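PDB 1LM5: subdomain of Desmoplakin Carboxy-Terminal domain (DPCT) from Homo sapiens, which probably helps attach intermediate filaments to the desmosome, as an intermediate filament-binding fragment built around plakin repeats. Local coordinates for residues Q84-G89 and M99-A104; G126-P131 and E140-K145. All coordinates share one frame; numbering follows the deposited sequence.

Contact 1. Residues Q84-G89 and M99-A104; sequences QKAFIG and MSAAEA
The backbones of 84-89 and 99-104 approach at two points, Ala86 CA to Ala101 CA at 4.8 Å and Gly89 CA to Met99 CA at 5.3 Å, so the last turn of one helix lies against the start of the next. At the first point two methyl groups lie side by side, Ala86 CB 4.1 Å from Ala101 CB. A water joins the same residues, giving a proton to Ala86 O and accepting one from Ala101 N; its 2.5 Å separation from Ala101 N is doubtfully short. At the second point Gly89 CA lies 3.4 Å from Met99 O, a CA-H...O contact with an angle of 127° at the hydrogen. Gly89 is the first residue past helical geometry, and its positive phi (111°) suits a glycine that turns the chain out of the helix. Ser100 takes the N-cap position of helix 101-106, and Glu103 OE2 grips it twice. Ser100 N reaches Glu103 OE2 from above the carboxylate plane, the half of a capping box that is seen, and Ser100 OG gives its proton to the anti lone pair of Glu103 OE2 at 2.7 Å. The chi1 of Glu103, -50°, carries its chain back over the first helical turn, where the helix N-terminus would probably stabilise the negative charge. Phe147 packs on both Ser100 and Glu103. Helix 112-124 covers the alanine pair, Phe118 touching Ala86 and Leu119 touching Ala101, while Gln122 NE2 bonds to Ala86 O; the C-terminal end of helix 74-88 and the N-terminal start of helix 101-106 thus meet beside helix 112-124.

Contact 2. Residues G126-P131 and E140-K145; sequences GGLVDP and EEAIRK
Lys145 NZ is drawn by two carboxylates: it forms a salt bridge with Glu132 OE2, its stronger partner, and a long one with Asp130 OD2, 3.8 Å from Lys145 NZ. The methylene is nearer than the charge, since Lys145 CE stands 3.5 Å from Asp130 OD2, and the two side chains cross at about a right angle. Bends at chi2 (-79°) and chi3 (-71°) fold the lysine chain so that its end comes to the carboxylate. Asp130 is held from its other oxygen: OD1 accepts from Glu132 N, the i to i+2 bond of an Asx turn, while CG lies anti to the backbone N (chi1 175°). The bond at OD1 should restrict rotation of the group and keep OD2 turned to the lysine. Glu141 OE1 lies 6.3 Å from Asp130 OD2, and Lys145 may partly offset the repulsion between these like charges. Two residues back along the chain, the apolar half of the contact is a single touch: Leu128 CD1 ends 3.9 Å from Ala142 CB, with the CA atoms of Leu128 and Ala142 7.0 Å apart. Leu128 and Asp130 project to the same side of their segment and meet Ala142 and Lys145, about one turn apart, which indicates that this face of helix 139-145 is turned to 128-130. Gly126 O bonds to Arg155 NH1 of the second subunit. Leu128 also packs on Leu119 of helix 112-124 and Leu156 of helix 150-157, so it is wedged among three helices. A beta hairpin followed by helices is the plakin-repeat pattern, and here the hairpin is strands 129-130 and 135-136.

Overall arrangement
Contact 1 and contact 2 follow one another along the chain, their centres about 11 Å apart and on the same side of the chain's centre, about 13 and 17 Å from it. They touch directly. The ring of Pro131 is packed against contact 1, with Pro131 CB 3.4 Å from Gly89 CA and Pro131 CG 3.4 Å from Ser100 CA, and Phe87 CD1 comes 3.6 Å from Val129 CG1. Gln122, bonded to contact 1 through one end of its amide, bridges the pair by accepting from Val129 N at OE1. Phe147 likewise reaches both, packing on Asp130 as well. The close approaches thus tie the end of helix 74-88 to the hairpin of strands 129-130 and 135-136.

Contact 1. Residues Q84-G89 and M99-A104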
# COMPACT_ATOMS: atom_id res chain seq x y z
N GLN B 84 -7.25 11.64 8.59
CA GLN B 84 -5.93 11.67 7.96
C GLN B 84 -4.94 11.09 8.96
O GLN B 84 -4.05 10.34 8.60
CB GLN B 84 -5.51 13.10 7.59
CG GLN B 84 -4.19 13.15 6.83
CD GLN B 84 -3.93 14.50 6.18
OE1 GLN B 84 -3.79 15.52 6.86
NE2 GLN B 84 -3.86 14.50 4.85
N LYS B 85 -5.12 11.44 10.23
CA LYS B 85 -4.24 10.92 11.28
C LYS B 85 -4.36 9.41 11.36
O LYS B 85 -3.41 8.73 11.71
CB LYS B 85 -4.58 11.54 12.63
CG LYS B 85 -4.00 12.93 12.85
CD LYS B 85 -4.38 13.45 14.22
CE LYS B 85 -3.87 14.87 14.43
NZ LYS B 85 -2.38 14.94 14.32
N ALA B 86 -5.55 8.88 11.04
CA ALA B 86 -5.76 7.44 11.08
C ALA B 86 -4.84 6.77 10.08
O ALA B 86 -4.58 5.57 10.16
CB ALA B 86 -7.21 7.11 10.75
N PHE B 87 -4.34 7.55 9.13
CA PHE B 87 -3.43 6.99 8.15
C PHE B 87 -1.98 7.33 8.48
O PHE B 87 -1.13 6.45 8.56
CB PHE B 87 -3.72 7.50 6.75
CG PHE B 87 -2.87 6.87 5.71
CD1 PHE B 87 -3.18 5.61 5.21
CD2 PHE B 87 -1.71 7.50 5.27
CE1 PHE B 87 -2.36 4.99 4.28
CE2 PHE B 87 -0.88 6.88 4.35
CZ PHE B 87 -1.20 5.62 3.85
N ILE B 88 -1.70 8.61 8.67
CA ILE B 88 -0.34 9.03 8.95
C ILE B 88 0.10 8.61 10.34
O ILE B 88 1.29 8.43 10.59
CB ILE B 88 -0.19 10.56 8.82
CG1 ILE B 88 -1.24 11.27 9.67
CG2 ILE B 88 -0.33 10.96 7.35
CD1 ILE B 88 -1.22 12.80 9.53
N GLY B 89 -0.86 8.45 11.24
CA GLY B 89 -0.55 8.04 12.59
C GLY B 89 -0.79 9.16 13.60
O GLY B 89 -0.64 10.34 13.28
N MET B 99 0.71 6.25 16.86
CA MET B 99 -0.36 5.33 17.19
C MET B 99 -1.27 5.13 15.99
O MET B 99 -1.53 6.08 15.25
CB MET B 99 -1.22 5.87 18.33
CG MET B 99 -0.56 6.06 19.67
SD MET B 99 -1.87 6.41 20.86
CE MET B 99 -2.24 8.13 20.49
N SER B 100 -1.75 3.91 15.81
CA SER B 100 -2.69 3.62 14.74
C SER B 100 -4.06 4.07 15.26
O SER B 100 -4.20 4.40 16.44
CB SER B 100 -2.70 2.12 14.44
OG SER B 100 -3.12 1.39 15.58
N ALA B 101 -5.07 4.07 14.40
CA ALA B 101 -6.40 4.48 14.84
C ALA B 101 -6.89 3.70 16.06
O ALA B 101 -7.38 4.27 17.03
CB ALA B 101 -7.39 4.32 13.70
N ALA B 102 -6.75 2.37 16.01
CA ALA B 102 -7.19 1.51 17.10
C ALA B 102 -6.57 1.90 18.43
O ALA B 102 -7.26 1.98 19.45
CB ALA B 102 -6.86 0.06 16.79
N GLU B 103 -5.26 2.13 18.40
CA GLU B 103 -4.52 2.52 19.60
C GLU B 103 -5.02 3.88 20.07
O GLU B 103 -5.24 4.08 21.27
CB GLU B 103 -3.03 2.58 19.30
CG GLU B 103 -2.49 1.34 18.59
CD GLU B 103 -1.04 1.48 18.15
OE1 GLU B 103 -0.15 1.37 19.02
OE2 GLU B 103 -0.79 1.70 16.95
N ALA B 104 -5.22 4.79 19.13
CA ALA B 104 -5.69 6.13 19.46
C ALA B 104 -7.03 6.09 20.19
O ALA B 104 -7.29 6.93 21.07
CB ALA B 104 -5.82 6.98 18.20
O HOH W 1 -4.34 3.68 12.00

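Contact 2. Residues G126-P131 and E140-K145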
# COMPACT_ATOMS: atom_id res chain seq x y z
N GLY B 126 -8.89 -3.14 1.95
CA GLY B 126 -7.61 -3.81 1.84
C GLY B 126 -6.98 -4.25 3.14
O GLY B 126 -6.24 -5.23 3.16
N GLY B 127 -7.25 -3.53 4.22
CA GLY B 127 -6.67 -3.91 5.49
C GLY B 127 -6.30 -2.70 6.30
O GLY B 127 -6.13 -1.60 5.76
N LEU B 128 -6.15 -2.89 7.60
CA LEU B 128 -5.80 -1.81 8.49
C LEU B 128 -4.47 -1.22 8.11
O LEU B 128 -3.59 -1.91 7.60
CB LEU B 128 -5.75 -2.29 9.93
CG LEU B 128 -7.05 -2.86 10.48
CD1 LEU B 128 -6.90 -3.06 11.98
CD2 LEU B 128 -8.20 -1.90 10.18
N VAL B 129 -4.33 0.08 8.38
CA VAL B 129 -3.11 0.80 8.07
C VAL B 129 -2.16 0.80 9.26
O VAL B 129 -2.57 1.05 10.39
CB VAL B 129 -3.42 2.26 7.71
CG1 VAL B 129 -2.12 3.04 7.54
CG2 VAL B 129 -4.25 2.31 6.44
N ASP B 130 -0.90 0.50 8.99
CA ASP B 130 0.11 0.58 10.04
C ASP B 130 0.79 1.92 9.79
O ASP B 130 1.53 2.08 8.83
CB ASP B 130 1.13 -0.55 9.90
CG ASP B 130 2.25 -0.41 10.90
OD1 ASP B 130 2.24 0.58 11.67
OD2 ASP B 130 3.12 -1.29 10.93
N PRO B 131 0.52 2.92 10.65
CA PRO B 131 1.11 4.26 10.53
C PRO B 131 2.63 4.22 10.48
O PRO B 131 3.27 5.10 9.90
CB PRO B 131 0.60 4.99 11.77
CG PRO B 131 -0.65 4.24 12.13
CD PRO B 131 -0.27 2.82 11.88
N GLU B 140 -4.26 -10.36 10.67
CA GLU B 140 -3.38 -11.19 11.48
C GLU B 140 -2.22 -10.33 11.99
O GLU B 140 -1.87 -10.36 13.17
CB GLU B 140 -2.82 -12.36 10.67
CG GLU B 140 -3.84 -13.42 10.24
CD GLU B 140 -4.96 -12.88 9.35
OE1 GLU B 140 -4.66 -12.13 8.39
OE2 GLU B 140 -6.14 -13.21 9.62
N GLU B 141 -1.62 -9.56 11.09
CA GLU B 141 -0.49 -8.72 11.46
C GLU B 141 -0.92 -7.60 12.41
O GLU B 141 -0.17 -7.22 13.31
CB GLU B 141 0.18 -8.15 10.21
CG GLU B 141 1.43 -7.34 10.48
CD GLU B 141 2.56 -8.17 11.05
OE1 GLU B 141 3.65 -7.61 11.23
OE2 GLU B 141 2.37 -9.38 11.31
N ALA B 142 -2.11 -7.05 12.19
CA ALA B 142 -2.60 -5.99 13.07
C ALA B 142 -2.74 -6.58 14.47
O ALA B 142 -2.51 -5.90 15.47
CB ALA B 142 -3.93 -5.48 12.59
N ILE B 143 -3.12 -7.85 14.55
CA ILE B 143 -3.25 -8.50 15.86
C ILE B 143 -1.85 -8.68 16.44
O ILE B 143 -1.62 -8.44 17.63
CB ILE B 143 -3.96 -9.86 15.73
CG1 ILE B 143 -5.45 -9.62 15.47
CG2 ILE B 143 -3.75 -10.69 16.99
CD1 ILE B 143 -6.24 -10.89 15.23
N ARG B 144 -0.92 -9.07 15.59
CA ARG B 144 0.47 -9.27 15.98
C ARG B 144 1.03 -7.99 16.56
O ARG B 144 1.75 -8.00 17.55
CB ARG B 144 1.31 -9.68 14.77
CG ARG B 144 2.83 -9.53 14.98
CD ARG B 144 3.34 -10.56 15.95
NE ARG B 144 4.75 -10.37 16.28
CZ ARG B 144 5.20 -9.54 17.22
NH1 ARG B 144 4.34 -8.82 17.94
NH2 ARG B 144 6.49 -9.44 17.46
N LYS B 145 0.69 -6.87 15.92
CA LYS B 145 1.18 -5.56 16.34
C LYS B 145 0.43 -5.09 17.58
O LYS B 145 0.84 -4.14 18.23
CB LYS B 145 0.99 -4.54 15.22
CG LYS B 145 1.61 -4.95 13.90
CD LYS B 145 3.11 -4.72 13.86
CE LYS B 145 3.43 -3.24 13.81
NZ LYS B 145 4.90 -3.00 13.77